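Local coordinates for protein LRIM1 (Anopheles gambiae, PDB 3O53) that forms a heterodimeric complex with the leucine-rich repeat protein APL1C that regulates complement-like immunity in the mosquito, here as its leucine-rich repeat domain, at residues Q270-L275 with Y291-C296. Sequence-based numbering, arbitrary orientation.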
loop_
_atom_site.group_PDB
_atom_site.type_symbol
_atom_site.label_atom_id
_atom_site.label_comp_id
_atom_site.label_asym_id
_atom_site.label_seq_id
_atom_site.Cartn_x
_atom_site.Cartn_y
_atom_site.Cartn_z
ATOM N N GLN A 270 23.052 -10.567 -6.132
ATOM C CA GLN A 270 23.514 -9.431 -5.338
ATOM C C GLN A 270 22.513 -9.085 -4.245
ATOM O O GLN A 270 22.886 -8.716 -3.130
ATOM C CB GLN A 270 23.735 -8.204 -6.225
ATOM C CG GLN A 270 24.976 -8.296 -7.093
ATOM C CD GLN A 270 25.076 -7.158 -8.084
ATOM O OE1 GLN A 270 24.065 -6.627 -8.543
ATOM N NE2 GLN A 270 26.300 -6.780 -8.425
ATOM N N THR A 271 21.234 -9.183 -4.579
ATOM C CA THR A 271 20.176 -8.886 -3.622
ATOM C C THR A 271 20.232 -9.841 -2.438
ATOM O O THR A 271 20.162 -9.406 -1.288
ATOM C CB THR A 271 18.783 -8.956 -4.288
ATOM O OG1 THR A 271 18.679 -7.923 -5.272
ATOM C CG2 THR A 271 17.666 -8.745 -3.245
ATOM N N VAL A 272 20.376 -11.136 -2.711
ATOM C CA VAL A 272 20.483 -12.120 -1.633
ATOM C C VAL A 272 21.753 -11.867 -0.809
ATOM O O VAL A 272 21.715 -11.879 0.420
ATOM C CB VAL A 272 20.481 -13.566 -2.163
ATOM C CG1 VAL A 272 20.684 -14.545 -1.022
ATOM C CG2 VAL A 272 19.173 -13.868 -2.905
ATOM N N LYS A 273 22.871 -11.609 -1.478
ATOM C CA LYS A 273 24.119 -11.337 -0.762
ATOM C C LYS A 273 23.952 -10.162 0.197
ATOM O O LYS A 273 24.302 -10.244 1.371
ATOM C CB LYS A 273 25.265 -11.032 -1.731
ATOM C CG LYS A 273 26.621 -11.036 -1.040
ATOM C CD LYS A 273 27.732 -10.555 -1.956
ATOM C CE LYS A 273 29.067 -10.518 -1.218
ATOM N NZ LYS A 273 30.145 -9.866 -2.011
ATOM N N LYS A 274 23.417 -9.063 -0.316
ATOM C CA LYS A 274 23.227 -7.854 0.474
ATOM C C LYS A 274 22.373 -8.108 1.726
ATOM O O LYS A 274 22.633 -7.533 2.789
ATOM C CB LYS A 274 22.584 -6.771 -0.403
ATOM C CG LYS A 274 21.921 -5.646 0.359
ATOM C CD LYS A 274 21.291 -4.627 -0.589
ATOM C CE LYS A 274 19.898 -5.058 -1.075
ATOM N NZ LYS A 274 19.251 -3.978 -1.882
ATOM N N LEU A 275 21.367 -8.974 1.608
ATOM C CA LEU A 275 20.398 -9.157 2.688
ATOM C C LEU A 275 20.774 -10.249 3.696
ATOM O O LEU A 275 20.315 -10.221 4.831
ATOM C CB LEU A 275 19.001 -9.442 2.110
ATOM C CG LEU A 275 18.393 -8.297 1.293
ATOM C CD1 LEU A 275 17.069 -8.708 0.651
ATOM C CD2 LEU A 275 18.209 -7.044 2.154
ATOM N N TYR A 291 18.958 -22.776 -8.853
ATOM C CA TYR A 291 19.287 -22.221 -10.146
ATOM C C TYR A 291 19.581 -20.760 -9.900
ATOM O O TYR A 291 18.685 -19.972 -9.591
ATOM C CB TYR A 291 18.180 -22.419 -11.186
ATOM C CG TYR A 291 18.689 -22.123 -12.580
ATOM C CD1 TYR A 291 18.963 -23.146 -13.484
ATOM C CD2 TYR A 291 18.952 -20.818 -12.968
ATOM C CE1 TYR A 291 19.456 -22.865 -14.748
ATOM C CE2 TYR A 291 19.438 -20.528 -14.220
ATOM C CZ TYR A 291 19.689 -21.548 -15.107
ATOM O OH TYR A 291 20.174 -21.232 -16.353
ATOM N N GLY A 292 20.859 -20.412 -9.997
ATOM C CA GLY A 292 21.314 -19.129 -9.524
ATOM C C GLY A 292 21.082 -19.092 -8.031
ATOM O O GLY A 292 21.246 -20.092 -7.332
ATOM N N ALA A 293 20.650 -17.946 -7.540
ATOM C CA ALA A 293 20.547 -17.747 -6.108
ATOM C C ALA A 293 19.360 -18.479 -5.471
ATOM O O ALA A 293 19.316 -18.629 -4.256
ATOM C CB ALA A 293 20.477 -16.261 -5.802
ATOM N N TYR A 294 18.405 -18.946 -6.263
ATOM C CA TYR A 294 17.185 -19.485 -5.664
ATOM C C TYR A 294 17.102 -21.014 -5.639
ATOM O O TYR A 294 17.538 -21.683 -6.561
ATOM C CB TYR A 294 15.971 -18.906 -6.370
ATOM C CG TYR A 294 15.917 -17.398 -6.303
ATOM C CD1 TYR A 294 15.970 -16.724 -5.084
ATOM C CD2 TYR A 294 15.799 -16.649 -7.461
ATOM C CE1 TYR A 294 15.917 -15.331 -5.035
ATOM C CE2 TYR A 294 15.736 -15.279 -7.422
ATOM C CZ TYR A 294 15.796 -14.625 -6.219
ATOM O OH TYR A 294 15.722 -13.251 -6.232
ATOM N N CYS A 295 16.548 -21.549 -4.558
ATOM C CA CYS A 295 16.286 -22.971 -4.449
ATOM C C CYS A 295 15.310 -23.352 -5.538
ATOM O O CYS A 295 14.509 -22.533 -5.974
ATOM C CB CYS A 295 15.677 -23.306 -3.085
ATOM S SG CYS A 295 16.745 -22.848 -1.684
ATOM N N CYS A 296 15.366 -24.597 -5.978
ATOM C CA CYS A 296 14.387 -25.066 -6.940
ATOM C C CYS A 296 14.313 -26.586 -6.937
ATOM O O CYS A 296 15.242 -27.255 -6.495
ATOM C CB CYS A 296 14.716 -24.540 -8.335
ATOM S SG CYS A 296 16.292 -25.106 -8.995
#
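Val-272 meets Ala-293 and Tyr-294 through a single methyl group, and the contact is wholly apolar. Its CG2 lies 4.0 Å from CB of Ala-293 and 4.2 Å from CE1 of Tyr-294, so one branch of the valine serves both neighbours. That branch stands anti to the valine's carbonyl carbon, with CG1 anti to the backbone N (chi1 176°), which aims CG2 across at the turn. The methyl approaches the tyrosine ring at a slant. All three residues are buried, yet the two segments hide just 97 Å² between them, and the backbones stay well apart, with CA of Val-272 7.2 Å from CA of Ala-293.

No hydrogen bond joins the segments. Tyr-291 to Tyr-294 form a type II' turn between the two strands; Tyr-291 N bonds to Tyr-294 O at 2.9 Å, while the turn's own bond, from Tyr-294 N back to Tyr-291 O, is weak at 3.5 Å. Gly-292 takes the positive phi of its first corner. The ring of Tyr-294 extends from this hairpin toward the repeats, where its OH hydrogen-bonds to Leu-244 N.

Two disulfides, Cys-295 to Cys-283 and Cys-296 to Cys-251, fix the strand that follows, the second tying it to helix 251-259. The arrangement is that of a disulfide-bonded C-terminal cap on a leucine-rich repeat solenoid: helix 262-276 packs against strand 241-243, and the hairpin of strands 289-291 and 294-296 lies alongside that helix.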